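Local atomic coordinates of RagA protein (Porphyromonas gingivalis, PDB entry 6SLN), a protein that probably takes up nutrients through the outer membrane as a TonB-dependent receptor, a beta-barrel closed by an internal plug domain. Residues A[150-155]-A[708-713]; A[196-201]-A[641-646]; A[673-678]-A[726-731]. All coordinates share one frame; numbering follows the deposited sequence.

Contact 1: residues A[150-155]-A[708-713]; sequences GSLGAS and NDMLID
Leu711 O is the main polar anchor between the plug loop 150-155 and strand 696-715 of the barrel. Ala154 N donates to Leu711 O over 3.3 Å, lying in the carbonyl plane with an N-H...O angle of 150°. Gly153 CA approaches Leu711 O to 3.2 Å in a CA-H...O contact, so the glycine backbone packs directly against the strand. The loop is folded for this by an ST turn: Ser151 OG, anti to its backbone N (chi1 161°), accepts from Gly153 N at 2.9 Å and also bonds to Glu678 OE1, which takes Leu711 N as well. One water continues the polar seam, donating to Leu152 O and Asp713 O.

Apolar contacts flank it. Met710 bends at chi3 (-76°), so that CE lies 3.5 Å from Ser151 CA and SD meets Leu152 CG obliquely at 3.9 Å. Leu152 and Ile712 lie side by side, pointing the same way, with Leu152 CD1 4.0 Å from Ile712 CD1, and on the Leu711 side the CB atoms of Ala154 and Leu711 meet at 4.0 Å.

Backbone groups thus carry most of the polar linkage between loop 150-155 and residues 708-713, with the buried Glu678 carboxylate receiving bonds from both.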
loop_
_atom_site.group_PDB
_atom_site.type_symbol
_atom_site.label_atom_id
_atom_site.label_comp_id
_atom_site.label_asym_id
_atom_site.label_seq_id
_atom_site.Cartn_x
_atom_site.Cartn_y
_atom_site.Cartn_z
ATOM N N GLY A 150 1.637 22.152 -31.785
ATOM C CA GLY A 150 0.341 22.202 -32.424
ATOM C C GLY A 150 -0.803 22.670 -31.551
ATOM O O GLY A 150 -1.940 22.729 -32.034
ATOM N N SER A 151 -0.562 23.007 -30.282
ATOM C CA SER A 151 -1.699 23.280 -29.413
ATOM C C SER A 151 -1.242 24.045 -28.184
ATOM O O SER A 151 -0.138 23.843 -27.687
ATOM C CB SER A 151 -2.407 21.984 -29.002
ATOM O OG SER A 151 -3.218 22.159 -27.847
ATOM N N LEU A 152 -2.109 24.929 -27.702
ATOM C CA LEU A 152 -1.859 25.658 -26.465
ATOM C C LEU A 152 -2.269 24.875 -25.212
ATOM O O LEU A 152 -2.215 25.427 -24.108
ATOM C CB LEU A 152 -2.591 27.002 -26.507
ATOM C CG LEU A 152 -2.301 27.884 -27.711
ATOM C CD1 LEU A 152 -2.912 29.238 -27.461
ATOM C CD2 LEU A 152 -0.815 28.017 -27.925
ATOM N N GLY A 153 -2.675 23.610 -25.353
ATOM C CA GLY A 153 -3.122 22.810 -24.222
ATOM C C GLY A 153 -2.766 21.341 -24.339
ATOM O O GLY A 153 -1.910 20.834 -23.604
ATOM N N ALA A 154 -3.428 20.650 -25.259
ATOM C CA ALA A 154 -3.104 19.263 -25.550
ATOM C C ALA A 154 -1.609 19.118 -25.810
ATOM O O ALA A 154 -0.976 19.990 -26.410
ATOM C CB ALA A 154 -3.907 18.779 -26.763
ATOM N N SER A 155 -1.043 18.020 -25.321
ATOM C CA SER A 155 0.363 17.743 -25.548
ATOM C C SER A 155 0.707 17.768 -27.032
ATOM O O SER A 155 -0.118 17.441 -27.893
ATOM C CB SER A 155 0.728 16.384 -24.980
ATOM O OG SER A 155 1.798 15.843 -25.727
ATOM N N ASN A 708 -7.591 23.413 -35.208
ATOM C CA ASN A 708 -8.929 23.935 -34.952
ATOM C C ASN A 708 -9.612 23.071 -33.906
ATOM O O ASN A 708 -9.186 21.946 -33.637
ATOM C CB ASN A 708 -9.780 23.976 -36.230
ATOM C CG ASN A 708 -9.771 25.334 -36.888
ATOM O OD1 ASN A 708 -8.882 25.646 -37.676
ATOM N ND2 ASN A 708 -10.746 26.168 -36.534
ATOM N N ASP A 709 -10.714 23.590 -33.349
ATOM C CA ASP A 709 -11.328 23.019 -32.146
ATOM C C ASP A 709 -10.271 22.857 -31.051
ATOM O O ASP A 709 -10.234 21.861 -30.320
ATOM C CB ASP A 709 -12.028 21.692 -32.445
ATOM C CG ASP A 709 -13.283 21.869 -33.278
ATOM O OD1 ASP A 709 -13.427 22.948 -33.864
ATOM O OD2 ASP A 709 -14.126 20.945 -33.349
ATOM N N MET A 710 -9.407 23.867 -30.943
ATOM C CA MET A 710 -8.167 23.755 -30.189
ATOM C C MET A 710 -8.426 23.407 -28.725
ATOM O O MET A 710 -9.204 24.077 -28.036
ATOM C CB MET A 710 -7.388 25.066 -30.307
ATOM C CG MET A 710 -6.230 25.211 -29.338
ATOM S SD MET A 710 -4.913 26.232 -30.016
ATOM C CE MET A 710 -4.234 25.023 -31.126
ATOM N N LEU A 711 -7.770 22.349 -28.249
ATOM C CA LEU A 711 -7.914 21.945 -26.852
ATOM C C LEU A 711 -7.076 22.881 -26.008
ATOM O O LEU A 711 -5.864 22.710 -25.883
ATOM C CB LEU A 711 -7.506 20.490 -26.654
ATOM C CG LEU A 711 -8.694 19.594 -26.971
ATOM C CD1 LEU A 711 -8.304 18.141 -27.208
ATOM C CD2 LEU A 711 -9.714 19.740 -25.837
ATOM N N ILE A 712 -7.704 23.903 -25.455
ATOM C CA ILE A 712 -7.017 24.815 -24.557
ATOM C C ILE A 712 -7.452 24.483 -23.143
ATOM O O ILE A 712 -8.652 24.343 -22.865
ATOM C CB ILE A 712 -7.308 26.288 -24.896
ATOM C CG1 ILE A 712 -6.775 26.649 -26.294
ATOM C CG2 ILE A 712 -6.727 27.200 -23.809
ATOM C CD1 ILE A 712 -6.615 28.174 -26.552
ATOM N N ASP A 713 -6.474 24.294 -22.266
ATOM C CA ASP A 713 -6.729 24.201 -20.834
ATOM C C ASP A 713 -7.001 25.639 -20.395
ATOM O O ASP A 713 -6.114 26.374 -19.944
ATOM C CB ASP A 713 -5.542 23.561 -20.116
ATOM C CG ASP A 713 -5.882 23.082 -18.723
ATOM O OD1 ASP A 713 -7.010 23.338 -18.262
ATOM O OD2 ASP A 713 -5.019 22.448 -18.082
HETATM O O HOH W 1 -3.596 25.748 -21.605
#

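Contact 2: residues A[196-201]-A[641-646]; sequences GARAAN and NSEIGN
The guanidinium of Arg198 receives the carboxylate of Glu643 at its edge: OE2 lies in the guanidinium plane, 2.9 Å from NH1, while the two flat groups stand almost perpendicular, 89° apart. A second pair of flat groups, the amides of Asn201 and Asn641, also meets crosswise, with planes 82° apart. Asn201 OD1 is merely near Asn641 ND2, at 3.9 Å; Asn201 ND2 bonds instead to Ala157 O and Ser155 O. This is the seam of a plugged TonB-dependent barrel, where the plug loop before strand 203-208 faces the loop that leaves barrel strand 627-641.

Arg198 gets to its partner with CG lodged between the backbone N and C (chi1 47°), then runs extended from CG to NE. Glu643 folds back at chi2, so its CG lies across the arginine CD and the two chains cross obliquely. Both groups have further partners: NH2 of the arginine bonds to Pro158 O, which, with the salt bridge, helps to fix the rotation of the guanidinium, and a long, weak ion pair joins Glu643 OE1 to Arg597. The salt bridge would be expected to favour the charged carboxylate.

Asn641 has CG anti to its backbone N, and OD1 accepts from Glu643 N at 3.2 Å to close an Asx turn, the donor sitting above the carbonyl plane. Its ND2 is held by Glu678 OE2 and Ser155 O. On the aliphatic side, Ala200 CB rests against Asn641 CB at 4.0 Å. Ala197 O is gripped twice by Ser642, weakly through the backbone N at 3.5 Å and firmly through the hydroxyl, which also bonds to Tyr569 OH. That hydroxyl, Ser642 OG, lies in the carbonyl plane of Ala197, 2.9 Å from the oxygen.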
loop_
_atom_site.group_PDB
_atom_site.type_symbol
_atom_site.label_atom_id
_atom_site.label_comp_id
_atom_site.label_asym_id
_atom_site.label_seq_id
_atom_site.Cartn_x
_atom_site.Cartn_y
_atom_site.Cartn_z
ATOM N N GLY A 196 -3.588 6.996 -34.544
ATOM C CA GLY A 196 -4.657 7.899 -34.165
ATOM C C GLY A 196 -4.915 8.297 -32.725
ATOM O O GLY A 196 -6.046 8.661 -32.394
ATOM N N ALA A 197 -3.931 8.257 -31.844
ATOM C CA ALA A 197 -4.247 8.930 -30.590
ATOM C C ALA A 197 -3.931 10.408 -30.718
ATOM O O ALA A 197 -4.664 11.265 -30.197
ATOM C CB ALA A 197 -3.484 8.305 -29.415
ATOM N N ARG A 198 -2.868 10.688 -31.471
ATOM C CA ARG A 198 -2.356 12.029 -31.674
ATOM C C ARG A 198 -1.364 12.032 -32.834
ATOM O O ARG A 198 -0.266 12.581 -32.718
ATOM C CB ARG A 198 -1.729 12.553 -30.381
ATOM C CG ARG A 198 -0.788 11.595 -29.683
ATOM C CD ARG A 198 0.167 12.371 -28.809
ATOM N NE ARG A 198 1.381 11.639 -28.460
ATOM C CZ ARG A 198 1.461 10.742 -27.481
ATOM N NH1 ARG A 198 0.382 10.450 -26.763
ATOM N NH2 ARG A 198 2.614 10.127 -27.223
ATOM N N ALA A 199 -1.745 11.422 -33.962
ATOM C CA ALA A 199 -0.981 11.576 -35.200
ATOM C C ALA A 199 -0.724 13.032 -35.530
ATOM O O ALA A 199 0.247 13.342 -36.225
ATOM C CB ALA A 199 -1.714 10.942 -36.383
ATOM N N ALA A 200 -1.585 13.927 -35.057
ATOM C CA ALA A 200 -1.406 15.349 -35.277
ATOM C C ALA A 200 -0.034 15.838 -34.838
ATOM O O ALA A 200 0.420 16.887 -35.312
ATOM C CB ALA A 200 -2.501 16.110 -34.536
ATOM N N ASN A 201 0.640 15.109 -33.947
ATOM C CA ASN A 201 1.949 15.511 -33.450
ATOM C C ASN A 201 3.094 14.780 -34.132
ATOM O O ASN A 201 4.264 15.006 -33.779
ATOM C CB ASN A 201 2.034 15.291 -31.947
ATOM C CG ASN A 201 1.024 16.100 -31.185
ATOM O OD1 ASN A 201 0.517 17.117 -31.675
ATOM N ND2 ASN A 201 0.728 15.663 -29.965
ATOM N N ASN A 641 -6.054 15.104 -32.251
ATOM C CA ASN A 641 -5.206 15.197 -31.082
ATOM C C ASN A 641 -6.113 15.135 -29.868
ATOM O O ASN A 641 -7.121 15.848 -29.809
ATOM C CB ASN A 641 -4.369 16.488 -31.076
ATOM C CG ASN A 641 -3.391 16.542 -29.885
ATOM O OD1 ASN A 641 -3.241 15.570 -29.147
ATOM N ND2 ASN A 641 -2.751 17.674 -29.694
ATOM N N SER A 642 -5.763 14.272 -28.909
ATOM C CA SER A 642 -6.590 14.103 -27.719
ATOM C C SER A 642 -5.739 13.874 -26.481
ATOM O O SER A 642 -6.261 13.420 -25.450
ATOM C CB SER A 642 -7.552 12.941 -27.871
ATOM O OG SER A 642 -6.869 11.839 -28.430
ATOM N N GLU A 643 -4.443 14.165 -26.562
ATOM C CA GLU A 643 -3.557 13.996 -25.421
ATOM C C GLU A 643 -3.913 15.044 -24.377
ATOM O O GLU A 643 -3.266 16.081 -24.240
ATOM C CB GLU A 643 -2.097 14.108 -25.831
ATOM C CG GLU A 643 -1.460 12.795 -26.167
ATOM C CD GLU A 643 -1.968 11.653 -25.329
ATOM O OE1 GLU A 643 -1.979 11.780 -24.076
ATOM O OE2 GLU A 643 -2.353 10.624 -25.940
ATOM N N ILE A 644 -4.954 14.758 -23.610
ATOM C CA ILE A 644 -5.285 15.535 -22.432
ATOM C C ILE A 644 -5.554 14.570 -21.283
ATOM O O ILE A 644 -5.405 13.357 -21.422
ATOM C CB ILE A 644 -6.494 16.447 -22.671
ATOM C CG1 ILE A 644 -7.709 15.567 -22.985
ATOM C CG2 ILE A 644 -6.190 17.417 -23.804
ATOM C CD1 ILE A 644 -9.012 16.343 -23.106
ATOM N N GLY A 645 -5.960 15.124 -20.145
ATOM C CA GLY A 645 -6.357 14.307 -19.017
ATOM C C GLY A 645 -7.453 13.320 -19.380
ATOM O O GLY A 645 -8.033 13.339 -20.466
ATOM N N ASN A 646 -7.736 12.427 -18.432
ATOM C CA ASN A 646 -8.646 11.315 -18.672
ATOM C C ASN A 646 -10.109 11.638 -18.393
ATOM O O ASN A 646 -10.992 10.931 -18.893
ATOM C CB ASN A 646 -8.233 10.108 -17.819
ATOM C CG ASN A 646 -6.869 9.581 -18.183
ATOM O OD1 ASN A 646 -6.571 9.392 -19.367
ATOM N ND2 ASN A 646 -6.028 9.318 -17.163
#

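Contact 3: residues A[673-678]-A[726-731]; sequences PDLSWE and YQNVGS
Tyr726 opens the contact through its CB and carbonyl carbon, while its ring leads away from the loop 673-678. Leu675, with CG anti to its backbone N, brings CD1 to 4.0 Å from Tyr726 CB. Leu675 CD1 also lies 4.0 Å from Gln727 N, so a single leucine branch spans two residues of the strand; the Gln727 side chain itself points away.

Asn728 does the polar work. Its CG stands anti to the carbonyl carbon (chi1 -60°), which sets the amide against the backbone of Ser676 and lets it serve both ends of that residue. Asn728 OD1 accepts from Ser676 N at 2.9 Å, in the carbonyl plane and on a lone pair. Asn728 ND2 donates to Ser676 O at 2.8 Å along a nearly straight line (170°), with the oxygen in the amide plane although ND2 stands above the plane of the Ser676 carbonyl. Asn728 ND2 also bonds to Asp709 O, and its two partners help fix the amide's rotation. Leu675 packs beside this pair, CD1 reaching 3.7 Å from OD1 of Asn728 and the side chains crossing at about a right angle.

Strand 724-728 ends at Asn728, and Val729 still pairs by its backbone with Met710. Residues 674-678 run at 77° to 726-728, just before the chain enters barrel strand 678-691, with strand 696-715 the antiparallel neighbour of both strands.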
loop_
_atom_site.group_PDB
_atom_site.type_symbol
_atom_site.label_atom_id
_atom_site.label_comp_id
_atom_site.label_asym_id
_atom_site.label_seq_id
_atom_site.Cartn_x
_atom_site.Cartn_y
_atom_site.Cartn_z
ATOM N N PRO A 673 -19.446 19.611 -21.135
ATOM C CA PRO A 673 -20.070 18.458 -21.808
ATOM C C PRO A 673 -19.696 18.311 -23.269
ATOM O O PRO A 673 -19.718 17.185 -23.782
ATOM C CB PRO A 673 -21.568 18.727 -21.646
ATOM C CG PRO A 673 -21.676 19.638 -20.475
ATOM C CD PRO A 673 -20.447 20.506 -20.537
ATOM N N ASP A 674 -19.312 19.388 -23.951
ATOM C CA ASP A 674 -19.026 19.299 -25.372
ATOM C C ASP A 674 -17.540 19.133 -25.690
ATOM O O ASP A 674 -17.158 19.235 -26.862
ATOM C CB ASP A 674 -19.611 20.515 -26.086
ATOM C CG ASP A 674 -21.135 20.471 -26.132
ATOM O OD1 ASP A 674 -21.700 19.497 -26.684
ATOM O OD2 ASP A 674 -21.765 21.400 -25.591
ATOM N N LEU A 675 -16.702 18.849 -24.691
ATOM C CA LEU A 675 -15.317 18.485 -24.953
ATOM C C LEU A 675 -15.234 17.432 -26.047
ATOM O O LEU A 675 -15.892 16.397 -25.968
ATOM C CB LEU A 675 -14.667 17.950 -23.683
ATOM C CG LEU A 675 -13.138 18.074 -23.654
ATOM C CD1 LEU A 675 -12.692 19.524 -23.901
ATOM C CD2 LEU A 675 -12.614 17.591 -22.337
ATOM N N SER A 676 -14.413 17.692 -27.061
ATOM C CA SER A 676 -14.204 16.728 -28.134
ATOM C C SER A 676 -12.763 16.839 -28.629
ATOM O O SER A 676 -11.936 17.572 -28.069
ATOM C CB SER A 676 -15.234 16.942 -29.249
ATOM O OG SER A 676 -15.267 15.859 -30.177
ATOM N N TRP A 677 -12.459 16.070 -29.672
ATOM C CA TRP A 677 -11.141 16.097 -30.288
ATOM C C TRP A 677 -10.729 17.507 -30.673
ATOM O O TRP A 677 -11.553 18.318 -31.113
ATOM C CB TRP A 677 -11.136 15.247 -31.547
ATOM C CG TRP A 677 -11.263 13.832 -31.276
ATOM C CD1 TRP A 677 -12.405 13.162 -30.970
ATOM C CD2 TRP A 677 -10.212 12.868 -31.291
ATOM N NE1 TRP A 677 -12.133 11.832 -30.796
ATOM C CE2 TRP A 677 -10.791 11.621 -30.982
ATOM C CE3 TRP A 677 -8.841 12.932 -31.548
ATOM C CZ2 TRP A 677 -10.043 10.447 -30.905
ATOM C CZ3 TRP A 677 -8.103 11.768 -31.484
ATOM C CH2 TRP A 677 -8.702 10.542 -31.162
ATOM N N GLU A 678 -9.433 17.788 -30.517
ATOM C CA GLU A 678 -8.792 18.883 -31.233
ATOM C C GLU A 678 -8.465 18.393 -32.639
ATOM O O GLU A 678 -7.930 17.295 -32.814
ATOM C CB GLU A 678 -7.539 19.337 -30.485
ATOM C CG GLU A 678 -6.550 20.183 -31.266
ATOM C CD GLU A 678 -5.316 20.556 -30.421
ATOM O OE1 GLU A 678 -5.510 21.326 -29.442
ATOM O OE2 GLU A 678 -4.173 20.079 -30.725
ATOM N N TYR A 726 -10.686 22.491 -19.467
ATOM C CA TYR A 726 -10.467 22.274 -20.886
ATOM C C TYR A 726 -11.700 22.672 -21.699
ATOM O O TYR A 726 -12.841 22.519 -21.252
ATOM C CB TYR A 726 -10.097 20.819 -21.125
ATOM C CG TYR A 726 -8.620 20.590 -21.294
ATOM C CD1 TYR A 726 -7.940 21.134 -22.373
ATOM C CD2 TYR A 726 -7.908 19.819 -20.388
ATOM C CE1 TYR A 726 -6.588 20.919 -22.545
ATOM C CE2 TYR A 726 -6.550 19.593 -20.553
ATOM C CZ TYR A 726 -5.900 20.150 -21.629
ATOM O OH TYR A 726 -4.559 19.931 -21.796
ATOM N N GLN A 727 -11.452 23.214 -22.894
ATOM C CA GLN A 727 -12.484 23.653 -23.824
ATOM C C GLN A 727 -11.931 23.568 -25.244
ATOM O O GLN A 727 -10.731 23.737 -25.468
ATOM C CB GLN A 727 -12.948 25.091 -23.523
ATOM C CG GLN A 727 -14.019 25.204 -22.431
ATOM C CD GLN A 727 -14.011 26.551 -21.723
ATOM O OE1 GLN A 727 -13.212 27.412 -22.044
ATOM N NE2 GLN A 727 -14.896 26.730 -20.756
ATOM N N ASN A 728 -12.813 23.301 -26.206
ATOM C CA ASN A 728 -12.453 23.381 -27.620
ATOM C C ASN A 728 -12.605 24.838 -28.032
ATOM O O ASN A 728 -13.716 25.338 -28.220
ATOM C CB ASN A 728 -13.325 22.457 -28.454
ATOM C CG ASN A 728 -13.179 21.019 -28.043
ATOM O OD1 ASN A 728 -13.960 20.520 -27.229
ATOM N ND2 ASN A 728 -12.162 20.344 -28.580
ATOM N N VAL A 729 -11.481 25.528 -28.163
ATOM C CA VAL A 729 -11.508 26.979 -28.140
ATOM C C VAL A 729 -10.259 27.548 -28.816
ATOM O O VAL A 729 -9.139 27.067 -28.602
ATOM C CB VAL A 729 -11.658 27.459 -26.683
ATOM C CG1 VAL A 729 -11.041 28.808 -26.514
ATOM C CG2 VAL A 729 -13.133 27.503 -26.293
ATOM N N GLY A 730 -10.443 28.553 -29.671
ATOM C CA GLY A 730 -9.323 29.175 -30.320
ATOM C C GLY A 730 -8.736 28.334 -31.438
ATOM O O GLY A 730 -9.265 27.292 -31.824
ATOM N N SER A 731 -7.623 28.825 -31.983
ATOM C CA SER A 731 -6.943 28.104 -33.054
ATOM C C SER A 731 -5.558 28.699 -33.284
ATOM O O SER A 731 -5.311 29.875 -33.003
ATOM C CB SER A 731 -7.753 28.128 -34.357
ATOM O OG SER A 731 -8.068 29.453 -34.713
#

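From the N terminus, the chain passes the plug loop 150-155 and then 196-201, before the barrel strands begin. Contact 2 is made first, when 641-646 returns to 196-201; contact 1 closes the wider loop, from 150-155 to 708-713, and has contact 2 within its span. Contact 3 joins 673-678 to 726-731 within the barrel: it opens after contact 2 has closed and crosses contact 1, whose second segment falls between its own two. The three touch one another, Ser155 O bonding to Asn201 ND2, Glu678 O to Asn641 N and Met710 O to Val729 N. Contacts 1 and 2 tie plug to barrel; contact 3 ties the loop before strand 678-691 to strand 724-728, across strand 696-715.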